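Local coordinates for Serine/threonine-protein phosphatase 2A regulatory subunit B'' subunit alpha (Homo sapiens, PDB 4I5J) that serves as a calcium-binding EF-hand regulatory subunit of protein phosphatase 2A that might modulate the substrate selectivity, activity and localization of the catalytic enzyme, at residues I65-Y70 and Y112-V117; C120-L125 and L131-A136; A136-Y141 and V177-S182; C238-L243 and Y267-N272. All coordinates share one frame; numbering follows the deposited sequence.

Contact 1: I65-Y70 and Y112-V117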
# COMPACT_ATOMS: atom_id res chain seq x y z
N ILE A 65 11.74 -4.62 -3.20
CA ILE A 65 12.07 -3.85 -2.01
C ILE A 65 10.83 -3.09 -1.47
O ILE A 65 10.60 -3.08 -0.27
CB ILE A 65 13.27 -2.93 -2.24
CG1 ILE A 65 14.49 -3.80 -2.51
CG2 ILE A 65 13.54 -2.03 -1.01
CD1 ILE A 65 15.74 -3.04 -2.81
N GLN A 66 10.00 -2.51 -2.35
CA GLN A 66 8.81 -1.81 -1.88
C GLN A 66 7.93 -2.80 -1.15
O GLN A 66 7.41 -2.50 -0.09
CB GLN A 66 8.02 -1.14 -3.03
CG GLN A 66 8.75 -0.02 -3.72
CD GLN A 66 9.66 0.73 -2.76
OE1 GLN A 66 9.19 1.36 -1.81
NE2 GLN A 66 10.96 0.65 -3.00
N ARG A 67 7.81 -4.00 -1.72
CA ARG A 67 6.95 -5.04 -1.13
C ARG A 67 7.47 -5.50 0.23
O ARG A 67 6.68 -5.79 1.14
CB ARG A 67 6.78 -6.23 -2.07
CG ARG A 67 6.01 -5.88 -3.35
CD ARG A 67 5.64 -7.13 -4.12
NE ARG A 67 4.69 -7.96 -3.38
CZ ARG A 67 4.33 -9.19 -3.75
NH1 ARG A 67 4.87 -9.73 -4.83
NH2 ARG A 67 3.45 -9.88 -3.03
N ILE A 68 8.78 -5.58 0.37
CA ILE A 68 9.38 -5.94 1.66
C ILE A 68 8.98 -4.86 2.67
O ILE A 68 8.40 -5.16 3.72
CB ILE A 68 10.93 -6.04 1.54
CG1 ILE A 68 11.36 -7.35 0.85
CG2 ILE A 68 11.58 -5.98 2.92
CD1 ILE A 68 12.84 -7.33 0.34
N PHE A 69 9.24 -3.60 2.36
CA PHE A 69 8.91 -2.53 3.30
C PHE A 69 7.44 -2.41 3.56
O PHE A 69 7.01 -2.13 4.69
CB PHE A 69 9.53 -1.20 2.89
CG PHE A 69 10.97 -1.10 3.26
CD1 PHE A 69 11.92 -1.89 2.62
CD2 PHE A 69 11.37 -0.33 4.33
CE1 PHE A 69 13.25 -1.84 2.99
CE2 PHE A 69 12.70 -0.28 4.71
CZ PHE A 69 13.64 -1.04 4.03
N TYR A 70 6.65 -2.61 2.51
CA TYR A 70 5.21 -2.53 2.62
C TYR A 70 4.70 -3.46 3.72
O TYR A 70 3.89 -3.08 4.56
CB TYR A 70 4.56 -2.90 1.29
CG TYR A 70 3.07 -2.70 1.24
CD1 TYR A 70 2.53 -1.54 0.71
CD2 TYR A 70 2.20 -3.67 1.73
CE1 TYR A 70 1.16 -1.36 0.65
CE2 TYR A 70 0.82 -3.49 1.68
CZ TYR A 70 0.31 -2.34 1.14
OH TYR A 70 -1.06 -2.15 1.08
N TYR A 112 7.83 -12.79 -9.82
CA TYR A 112 8.09 -11.98 -11.01
C TYR A 112 6.80 -11.60 -11.69
O TYR A 112 6.65 -10.46 -12.15
CB TYR A 112 9.02 -12.69 -12.03
CG TYR A 112 9.42 -11.71 -13.10
CD1 TYR A 112 10.48 -10.83 -12.89
CD2 TYR A 112 8.69 -11.60 -14.28
CE1 TYR A 112 10.84 -9.90 -13.86
CE2 TYR A 112 9.03 -10.68 -15.23
CZ TYR A 112 10.10 -9.83 -15.03
OH TYR A 112 10.44 -8.92 -16.00
N GLU A 113 5.87 -12.55 -11.77
CA GLU A 113 4.54 -12.32 -12.35
C GLU A 113 3.83 -11.15 -11.67
O GLU A 113 3.16 -10.34 -12.32
CB GLU A 113 3.66 -13.57 -12.18
CG GLU A 113 3.91 -14.68 -13.19
CD GLU A 113 3.23 -16.00 -12.81
OE1 GLU A 113 2.65 -16.09 -11.70
OE2 GLU A 113 3.28 -16.95 -13.61
N HIS A 114 3.95 -11.08 -10.35
CA HIS A 114 3.27 -10.02 -9.62
C HIS A 114 3.92 -8.72 -10.00
O HIS A 114 3.24 -7.72 -10.22
CB HIS A 114 3.38 -10.21 -8.10
CG HIS A 114 2.46 -11.25 -7.55
ND1 HIS A 114 2.54 -11.70 -6.24
CD2 HIS A 114 1.43 -11.93 -8.11
CE1 HIS A 114 1.61 -12.61 -6.03
NE2 HIS A 114 0.92 -12.77 -7.15
N PHE A 115 5.25 -8.72 -10.05
CA PHE A 115 5.96 -7.50 -10.42
C PHE A 115 5.52 -7.02 -11.80
O PHE A 115 5.31 -5.82 -12.00
CB PHE A 115 7.48 -7.70 -10.42
CG PHE A 115 8.19 -6.86 -11.44
CD1 PHE A 115 8.34 -5.50 -11.25
CD2 PHE A 115 8.70 -7.43 -12.60
CE1 PHE A 115 8.98 -4.72 -12.20
CE2 PHE A 115 9.36 -6.65 -13.55
CZ PHE A 115 9.49 -5.30 -13.36
N TYR A 116 5.37 -7.93 -12.75
CA TYR A 116 5.10 -7.49 -14.11
C TYR A 116 3.69 -6.93 -14.23
O TYR A 116 3.45 -5.97 -14.95
CB TYR A 116 5.36 -8.62 -15.13
CG TYR A 116 5.31 -8.16 -16.57
CD1 TYR A 116 6.15 -7.16 -17.04
CD2 TYR A 116 4.43 -8.76 -17.46
CE1 TYR A 116 6.10 -6.75 -18.41
CE2 TYR A 116 4.36 -8.36 -18.80
CZ TYR A 116 5.20 -7.36 -19.26
OH TYR A 116 5.12 -6.99 -20.59
N VAL A 117 2.75 -7.52 -13.49
CA VAL A 117 1.40 -6.96 -13.41
C VAL A 117 1.47 -5.51 -12.95
O VAL A 117 0.89 -4.62 -13.58
CB VAL A 117 0.49 -7.80 -12.46
CG1 VAL A 117 -0.80 -7.05 -12.14
CG2 VAL A 117 0.19 -9.15 -13.08
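Arg67 and His114 join two helical segments whose backbones stay well apart, the nearest CA atoms being those of Arg67 and Phe115 at 9.7 Å. The gap is bridged by these two side chains alone, which run roughly perpendicular to each other. Arg67 NH1 arrives at the edge of the His114 imidazole, near the ring plane, and gives a weak hydrogen bond to ND1 of His114 at 3.4 Å, with an N-H...N angle of only 135°. The guanidinium plane is turned 54° from the ring, so the two groups do not stack. NH1 of Arg67 also lies 3.6 Å from CB of His114, resting against the root of the side chain. A bend at chi3 (66°) turns the end of the arginine toward the ring. NH2 donates to the carbonyl oxygen of Thr107, so the guanidinium has a second, stronger partner. This is a small surface contact between helix 54-72 and the start of helix 112-125. Deeper between the same helices, Phe115 packs on Phe56, Arg59 and Thr63, while helix 173-184 meets Gln66 and Tyr70 of helix 54-72 and receives Phe115 on Tyr173.

Contact 2: C120-L125 and L131-A136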
# COMPACT_ATOMS: atom_id res chain seq x y z
N CYS A 120 3.11 -3.19 -15.71
CA CYS A 120 2.22 -2.85 -16.82
C CYS A 120 1.16 -1.85 -16.43
O CYS A 120 0.78 -0.99 -17.24
CB CYS A 120 1.58 -4.10 -17.41
SG CYS A 120 2.83 -5.19 -18.15
N LYS A 121 0.66 -1.98 -15.21
CA LYS A 121 -0.34 -1.05 -14.74
C LYS A 121 0.26 0.34 -14.61
O LYS A 121 -0.37 1.32 -15.00
CB LYS A 121 -0.97 -1.52 -13.43
CG LYS A 121 -2.03 -2.60 -13.64
CD LYS A 121 -2.58 -3.11 -12.32
CE LYS A 121 -3.60 -4.21 -12.52
NZ LYS A 121 -3.93 -4.91 -11.23
N PHE A 122 1.50 0.41 -14.12
CA PHE A 122 2.20 1.70 -14.04
C PHE A 122 2.39 2.28 -15.45
O PHE A 122 2.16 3.47 -15.69
CB PHE A 122 3.57 1.53 -13.38
CG PHE A 122 4.36 2.82 -13.27
CD1 PHE A 122 4.11 3.72 -12.24
CD2 PHE A 122 5.32 3.14 -14.23
CE1 PHE A 122 4.82 4.93 -12.14
CE2 PHE A 122 6.04 4.34 -14.15
CZ PHE A 122 5.79 5.23 -13.10
N TRP A 123 2.81 1.42 -16.37
CA TRP A 123 3.05 1.82 -17.74
C TRP A 123 1.79 2.44 -18.35
O TRP A 123 1.85 3.50 -18.97
CB TRP A 123 3.48 0.61 -18.58
CG TRP A 123 3.62 0.96 -20.00
CD1 TRP A 123 2.65 0.93 -20.96
CD2 TRP A 123 4.80 1.47 -20.64
NE1 TRP A 123 3.15 1.38 -22.16
CE2 TRP A 123 4.47 1.73 -21.98
CE3 TRP A 123 6.09 1.75 -20.20
CZ2 TRP A 123 5.40 2.23 -22.89
CZ3 TRP A 123 7.01 2.26 -21.10
CH2 TRP A 123 6.66 2.49 -22.43
N GLU A 124 0.65 1.77 -18.19
CA GLU A 124 -0.64 2.29 -18.66
C GLU A 124 -1.01 3.67 -18.09
O GLU A 124 -1.62 4.48 -18.78
CB GLU A 124 -1.74 1.27 -18.33
CG GLU A 124 -3.15 1.64 -18.81
CD GLU A 124 -4.16 0.50 -18.65
OE1 GLU A 124 -4.13 -0.22 -17.62
OE2 GLU A 124 -4.98 0.30 -19.57
N LEU A 125 -0.64 3.95 -16.84
CA LEU A 125 -1.02 5.20 -16.18
C LEU A 125 -0.04 6.35 -16.40
O LEU A 125 -0.38 7.53 -16.20
CB LEU A 125 -1.15 4.96 -14.68
CG LEU A 125 -2.37 4.16 -14.26
CD1 LEU A 125 -2.25 3.84 -12.80
CD2 LEU A 125 -3.63 4.97 -14.51
N LEU A 131 7.94 8.58 -16.21
CA LEU A 131 8.24 7.86 -14.96
C LEU A 131 7.52 8.38 -13.71
O LEU A 131 7.87 8.01 -12.58
CB LEU A 131 9.74 7.77 -14.72
CG LEU A 131 10.52 7.24 -15.94
CD1 LEU A 131 11.98 7.02 -15.59
CD2 LEU A 131 9.90 5.97 -16.52
N TYR A 132 6.52 9.24 -13.90
CA TYR A 132 5.67 9.68 -12.80
C TYR A 132 4.20 9.58 -13.18
O TYR A 132 3.85 9.67 -14.35
CB TYR A 132 5.99 11.12 -12.38
CG TYR A 132 7.38 11.26 -11.80
CD1 TYR A 132 8.48 11.47 -12.63
CD2 TYR A 132 7.60 11.15 -10.42
CE1 TYR A 132 9.75 11.58 -12.11
CE2 TYR A 132 8.86 11.27 -9.89
CZ TYR A 132 9.94 11.48 -10.74
OH TYR A 132 11.21 11.60 -10.22
N ILE A 133 3.35 9.41 -12.18
CA ILE A 133 1.92 9.39 -12.43
C ILE A 133 1.35 10.67 -11.87
O ILE A 133 1.63 11.04 -10.73
CB ILE A 133 1.27 8.16 -11.79
CG1 ILE A 133 1.70 6.91 -12.56
CG2 ILE A 133 -0.23 8.27 -11.83
CD1 ILE A 133 1.17 5.66 -11.95
N SER A 134 0.60 11.38 -12.70
CA SER A 134 -0.04 12.61 -12.24
C SER A 134 -1.32 12.26 -11.48
O SER A 134 -1.84 11.14 -11.56
CB SER A 134 -0.37 13.51 -13.44
OG SER A 134 -1.34 12.87 -14.23
N GLN A 135 -1.80 13.23 -10.72
CA GLN A 135 -3.05 13.10 -9.99
C GLN A 135 -4.21 12.79 -10.94
O GLN A 135 -5.04 11.92 -10.66
CB GLN A 135 -3.29 14.38 -9.19
CG GLN A 135 -4.44 14.30 -8.27
CD GLN A 135 -4.56 15.53 -7.40
OE1 GLN A 135 -3.56 16.23 -7.14
NE2 GLN A 135 -5.78 15.81 -6.94
N ALA A 136 -4.25 13.49 -12.07
CA ALA A 136 -5.29 13.31 -13.09
C ALA A 136 -5.29 11.90 -13.65
O ALA A 136 -6.33 11.27 -13.78
CB ALA A 136 -5.10 14.32 -14.24
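The Phe122 ring has the carbonyl oxygen of Leu131 at its edge, near the plane, 3.5 Å from CZ of Phe122. The delta methyl of Ile133 comes in obliquely, CD1 lying 3.5 Å from CD1 of Phe122, and CG1 of Ile133 is 3.7 Å from CE1 of the same ring. Tyr173 adds an edge-to-face ring contact from helix 173-184. The phenyl group reaches the Leu131 carbonyl in the loop ahead of the strand because chi1 of 180° swings CG away from the backbone N, and the side chains of Phe122 and Ile133 pass in opposite senses. Leu125, one helical turn further on, also touches Ile133 CD1, with its CB 3.7 Å away. That methyl thus meets both an aromatic ring and an aliphatic chain. The backbones are nearest here, with CA atoms of Leu125 and Ile133 6.3 Å apart. With an alanine here instead of Phe122, Ile133 CD1 is likely to lose its aromatic neighbour and a gap to open beside the Leu131 carbonyl. Phe176 and Leu138 also pack on both Leu125 and Ile133, enclosing the apolar cluster. Ser134 then N-caps the following helix through OG to the backbone N of Asp137. Helix 112-125, the loop and helix 135-138 are consistent with one EF-hand; the short, weakly bonded strand pairing of Ile133 with Met171 is how two EF-hands are joined in a pair.

Contact 3: A136-Y141 and V177-S182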
# COMPACT_ATOMS: atom_id res chain seq x y z
N ALA A 136 -4.25 13.49 -12.07
CA ALA A 136 -5.29 13.31 -13.09
C ALA A 136 -5.29 11.90 -13.65
O ALA A 136 -6.33 11.27 -13.78
CB ALA A 136 -5.10 14.32 -14.24
N ASP A 137 -4.12 11.42 -14.03
CA ASP A 137 -4.02 10.05 -14.51
C ASP A 137 -4.42 9.01 -13.48
O ASP A 137 -5.17 8.08 -13.80
CB ASP A 137 -2.64 9.78 -15.11
CG ASP A 137 -2.40 10.59 -16.39
OD1 ASP A 137 -3.39 10.87 -17.12
OD2 ASP A 137 -1.24 10.97 -16.64
N LEU A 138 -3.97 9.17 -12.23
CA LEU A 138 -4.34 8.21 -11.20
C LEU A 138 -5.86 8.21 -10.98
O LEU A 138 -6.44 7.18 -10.69
CB LEU A 138 -3.61 8.48 -9.90
CG LEU A 138 -3.59 7.31 -8.92
CD1 LEU A 138 -2.84 6.16 -9.55
CD2 LEU A 138 -3.01 7.70 -7.55
N SER A 139 -6.48 9.37 -11.15
CA SER A 139 -7.93 9.50 -11.02
C SER A 139 -8.70 8.64 -12.01
O SER A 139 -9.88 8.35 -11.81
CB SER A 139 -8.34 10.96 -11.17
OG SER A 139 -7.97 11.69 -10.01
N ARG A 140 -8.03 8.22 -13.07
CA ARG A 140 -8.65 7.38 -14.10
C ARG A 140 -8.31 5.90 -13.95
O ARG A 140 -8.76 5.08 -14.76
CB ARG A 140 -8.23 7.87 -15.48
CG ARG A 140 -8.79 9.22 -15.77
CD ARG A 140 -8.20 9.84 -17.01
NE ARG A 140 -8.65 11.22 -17.08
CZ ARG A 140 -7.89 12.29 -16.87
NH1 ARG A 140 -6.60 12.16 -16.61
NH2 ARG A 140 -8.42 13.50 -16.95
N TYR A 141 -7.52 5.56 -12.94
CA TYR A 141 -7.17 4.17 -12.68
C TYR A 141 -8.44 3.40 -12.40
O TYR A 141 -9.31 3.90 -11.68
CB TYR A 141 -6.27 4.09 -11.45
CG TYR A 141 -5.87 2.70 -11.01
CD1 TYR A 141 -4.87 2.00 -11.68
CD2 TYR A 141 -6.47 2.09 -9.91
CE1 TYR A 141 -4.49 0.74 -11.27
CE2 TYR A 141 -6.09 0.83 -9.51
CZ TYR A 141 -5.10 0.16 -10.19
OH TYR A 141 -4.70 -1.10 -9.80
N VAL A 177 3.62 1.44 -6.37
CA VAL A 177 3.56 0.10 -5.79
C VAL A 177 2.69 0.05 -4.53
O VAL A 177 1.83 -0.82 -4.39
CB VAL A 177 4.96 -0.49 -5.52
CG1 VAL A 177 4.84 -1.91 -4.98
CG2 VAL A 177 5.78 -0.54 -6.84
N TRP A 178 2.90 1.01 -3.62
CA TRP A 178 2.14 1.08 -2.37
C TRP A 178 0.69 1.38 -2.63
O TRP A 178 -0.20 0.76 -2.04
CB TRP A 178 2.70 2.18 -1.47
CG TRP A 178 4.01 1.81 -0.84
CD1 TRP A 178 5.20 1.65 -1.49
CD2 TRP A 178 4.27 1.57 0.54
NE1 TRP A 178 6.18 1.31 -0.59
CE2 TRP A 178 5.64 1.25 0.66
CE3 TRP A 178 3.48 1.57 1.70
CZ2 TRP A 178 6.24 0.96 1.88
CZ3 TRP A 178 4.08 1.27 2.92
CH2 TRP A 178 5.45 0.97 2.99
N PHE A 179 0.44 2.36 -3.50
CA PHE A 179 -0.92 2.63 -3.93
C PHE A 179 -1.58 1.38 -4.51
O PHE A 179 -2.64 0.97 -4.04
CB PHE A 179 -0.97 3.75 -4.99
CG PHE A 179 -2.31 3.84 -5.66
CD1 PHE A 179 -3.36 4.48 -5.02
CD2 PHE A 179 -2.53 3.25 -6.90
CE1 PHE A 179 -4.61 4.54 -5.61
CE2 PHE A 179 -3.78 3.32 -7.51
CZ PHE A 179 -4.82 3.96 -6.87
N LEU A 180 -0.96 0.78 -5.53
CA LEU A 180 -1.60 -0.35 -6.21
C LEU A 180 -1.95 -1.48 -5.23
O LEU A 180 -3.09 -1.96 -5.24
CB LEU A 180 -0.73 -0.88 -7.35
CG LEU A 180 -1.32 -1.97 -8.25
CD1 LEU A 180 -0.52 -2.12 -9.55
CD2 LEU A 180 -1.32 -3.32 -7.59
N ILE A 181 -0.99 -1.89 -4.41
CA ILE A 181 -1.22 -2.98 -3.46
C ILE A 181 -2.36 -2.64 -2.50
O ILE A 181 -3.21 -3.48 -2.17
CB ILE A 181 0.06 -3.34 -2.68
CG1 ILE A 181 1.13 -3.83 -3.67
CG2 ILE A 181 -0.23 -4.41 -1.63
CD1 ILE A 181 2.48 -4.09 -3.03
N SER A 182 -2.42 -1.37 -2.08
CA SER A 182 -3.40 -0.94 -1.10
C SER A 182 -4.78 -0.81 -1.71
O SER A 182 -5.79 -1.00 -1.04
CB SER A 182 -2.95 0.38 -0.48
OG SER A 182 -1.74 0.17 0.23
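Aromatic contact dominates where Phe179 enters between Leu138 and Tyr141. The Phe179 ring turns its edge to the face of Tyr141 in a T-shaped pair, with centroids 5.3 Å apart and planes at 75°. A chi1 of 168° swings CG of Phe179 away from the backbone N, toward both partners. CE2 of Phe179 sits over the tyrosine rim, 3.8 Å from Tyr141 CD2. A CH-pi contact covers one face of the same phenyl group: CD2 of Leu138 stands 4.0 Å from the Phe179 centroid, almost straight above its centre. Leu138 CD1 touches CE2 of Phe179 at 3.6 Å, so both branches lie on the ring. OH of Tyr141 makes a van der Waals contact with CG of Leu180 at 3.8 Å. Replacing Phe179 by an alanine would probably strip Tyr141 of its T-shaped partner and open a gap beneath the Leu138 methyls. A type I turn from Leu138 to Tyr141 presents both toward the same helix. Lys121 of helix 112-125 packs on Tyr141 and Leu180, and Tyr194 of helix 189-199 on Phe179. Residues from helix 135-138, the turn after it and helix 173-184 thus pack together, consistent with the hydrophobic core of an EF-hand pair.

Contact 4: C238-L243 and Y267-N272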
# COMPACT_ATOMS: atom_id res chain seq x y z
N CYS A 238 -24.71 6.47 10.52
CA CYS A 238 -25.27 5.45 11.42
C CYS A 238 -24.85 4.04 11.00
O CYS A 238 -24.36 3.26 11.82
CB CYS A 238 -26.79 5.56 11.45
SG CYS A 238 -27.36 6.91 12.51
N GLN A 239 -25.05 3.71 9.73
CA GLN A 239 -24.60 2.43 9.17
C GLN A 239 -23.14 2.17 9.43
O GLN A 239 -22.75 1.07 9.83
CB GLN A 239 -24.84 2.40 7.66
CG GLN A 239 -26.31 2.46 7.27
CD GLN A 239 -26.55 2.07 5.83
OE1 GLN A 239 -25.60 1.92 5.05
NE2 GLN A 239 -27.81 1.89 5.46
N MET A 240 -22.32 3.18 9.18
CA MET A 240 -20.87 3.01 9.29
C MET A 240 -20.45 2.86 10.75
O MET A 240 -19.46 2.20 11.05
CB MET A 240 -20.14 4.18 8.63
CG MET A 240 -20.25 4.14 7.13
SD MET A 240 -19.58 2.59 6.50
CE MET A 240 -21.04 1.83 5.75
N LEU A 241 -21.21 3.47 11.65
CA LEU A 241 -20.88 3.35 13.06
C LEU A 241 -21.29 1.98 13.56
O LEU A 241 -20.56 1.35 14.33
CB LEU A 241 -21.52 4.45 13.88
CG LEU A 241 -20.89 5.84 13.78
CD1 LEU A 241 -21.73 6.85 14.62
CD2 LEU A 241 -19.43 5.77 14.22
N ASP A 242 -22.46 1.51 13.13
CA ASP A 242 -22.89 0.16 13.47
C ASP A 242 -21.92 -0.84 12.85
O ASP A 242 -21.61 -1.88 13.45
CB ASP A 242 -24.32 -0.09 13.00
CG ASP A 242 -25.33 0.82 13.69
OD1 ASP A 242 -25.03 1.33 14.80
OD2 ASP A 242 -26.43 1.04 13.13
N LEU A 243 -21.40 -0.51 11.68
CA LEU A 243 -20.44 -1.40 11.03
C LEU A 243 -19.15 -1.53 11.82
O LEU A 243 -18.67 -2.64 12.05
CB LEU A 243 -20.14 -0.91 9.61
CG LEU A 243 -19.16 -1.79 8.83
CD1 LEU A 243 -19.70 -3.21 8.73
CD2 LEU A 243 -18.92 -1.20 7.46
N TYR A 267 -14.09 1.92 3.92
CA TYR A 267 -13.34 2.67 2.91
C TYR A 267 -14.05 2.82 1.55
O TYR A 267 -14.11 3.92 0.98
CB TYR A 267 -11.94 2.05 2.74
CG TYR A 267 -11.04 2.24 3.96
CD1 TYR A 267 -10.14 1.26 4.35
CD2 TYR A 267 -11.08 3.42 4.71
CE1 TYR A 267 -9.32 1.43 5.43
CE2 TYR A 267 -10.26 3.60 5.81
CZ TYR A 267 -9.38 2.60 6.17
OH TYR A 267 -8.55 2.77 7.26
N ASP A 268 -14.57 1.73 1.00
CA ASP A 268 -15.31 1.80 -0.26
C ASP A 268 -16.48 2.76 -0.17
O ASP A 268 -16.74 3.55 -1.08
CB ASP A 268 -15.83 0.41 -0.65
CG ASP A 268 -14.71 -0.55 -1.03
OD1 ASP A 268 -13.62 -0.08 -1.44
OD2 ASP A 268 -14.93 -1.77 -0.91
N THR A 269 -17.18 2.69 0.95
CA THR A 269 -18.35 3.51 1.19
C THR A 269 -18.00 4.99 1.08
O THR A 269 -18.79 5.77 0.59
CB THR A 269 -18.92 3.19 2.59
OG1 THR A 269 -19.32 1.81 2.63
CG2 THR A 269 -20.10 4.07 2.92
N PHE A 270 -16.79 5.37 1.49
CA PHE A 270 -16.37 6.78 1.45
C PHE A 270 -15.61 7.26 0.22
O PHE A 270 -15.53 8.47 -0.02
CB PHE A 270 -15.61 7.18 2.71
CG PHE A 270 -16.48 7.24 3.93
CD1 PHE A 270 -16.41 6.26 4.91
CD2 PHE A 270 -17.42 8.25 4.06
CE1 PHE A 270 -17.24 6.31 6.01
CE2 PHE A 270 -18.26 8.31 5.15
CZ PHE A 270 -18.17 7.34 6.13
N PHE A 271 -15.03 6.34 -0.55
CA PHE A 271 -14.25 6.80 -1.69
C PHE A 271 -14.10 5.86 -2.89
O PHE A 271 -13.33 6.15 -3.80
CB PHE A 271 -12.89 7.37 -1.25
CG PHE A 271 -12.00 6.37 -0.56
CD1 PHE A 271 -11.32 5.40 -1.30
CD2 PHE A 271 -11.80 6.42 0.80
CE1 PHE A 271 -10.49 4.50 -0.68
CE2 PHE A 271 -10.96 5.52 1.43
CZ PHE A 271 -10.31 4.55 0.68
N ASN A 272 -14.83 4.74 -2.90
CA ASN A 272 -14.90 3.86 -4.08
C ASN A 272 -16.37 3.63 -4.43
O ASN A 272 -16.97 2.62 -4.04
CB ASN A 272 -14.13 2.55 -3.85
CG ASN A 272 -13.93 1.73 -5.14
OD1 ASN A 272 -14.83 1.60 -5.97
ND2 ASN A 272 -12.73 1.15 -5.29
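This is a buried helix-to-helix packing contact made by one methionine, Met240, between helix 233-244 and helix 263-271 in the C-terminal part of the chain. Between segments 238-243 and 267-272 the nearest CA atoms are those of Met240 and Thr269, 8.5 Å apart. The methionine tip meets Thr269 end on: CE lies 3.6 Å from OG1 and 3.7 Å from CG2 of Thr269, so the methyl touches both branches of the threonine. The sulfur is next to the same pair, SD standing 3.9 Å from Thr269 CG2. The hydroxyl of Thr269 has its polar partner within its own helix, in a hydrogen bond with the carbonyl oxygen of Ile265, and turns to Met240 as a van der Waals surface. Further back along the methionine, CG rests 3.9 Å from both CE1 and CZ of Phe270, approaching the ring obliquely. The sulfur takes part in a Met-aromatic contact with this phenyl group, 5.4 Å from its centroid and 51° off the ring normal. Bends at chi2 (-58°) and chi3 (117°) fold the chain so that its middle lies by Phe270 while its end reaches Thr269. The Phe270 side chain is about 13 Å from the bound calcium ion, so the contact is near the metal-binding EF-hand without coordinating the ion. Phe266 stacks edge-to-face on Phe270 and also touches Met240, while Leu236 of helix 233-244 packs on Thr269 and Phe270. Tyr267, Phe270 and Phe271 also pack on Met199 of helix 189-199.

The four contacts follow one another along this chain, the EF-hand-containing piece of a longer B'' subunit. Contacts 1 and 2 lie 16 Å apart, centre to centre, and both use helix 112-125. Contacts 2 and 3 are closest, with centres 8 Å apart; they share Ala136 and helix 135-138. Contact 3 also reaches contact 1, through Tyr70 OH to Ser182 OG and Gln66 to Trp178. Contact 4 touches none of the others and stands about 30 Å centre to centre from contact 1. Helix 189-199 spans this gap, meeting helices 173-184 and 263-271. Contacts 2 and 3 thus probably belong to an EF-hand pair, whereas contact 4 joins C-terminal helices near the calcium-binding EF-hand.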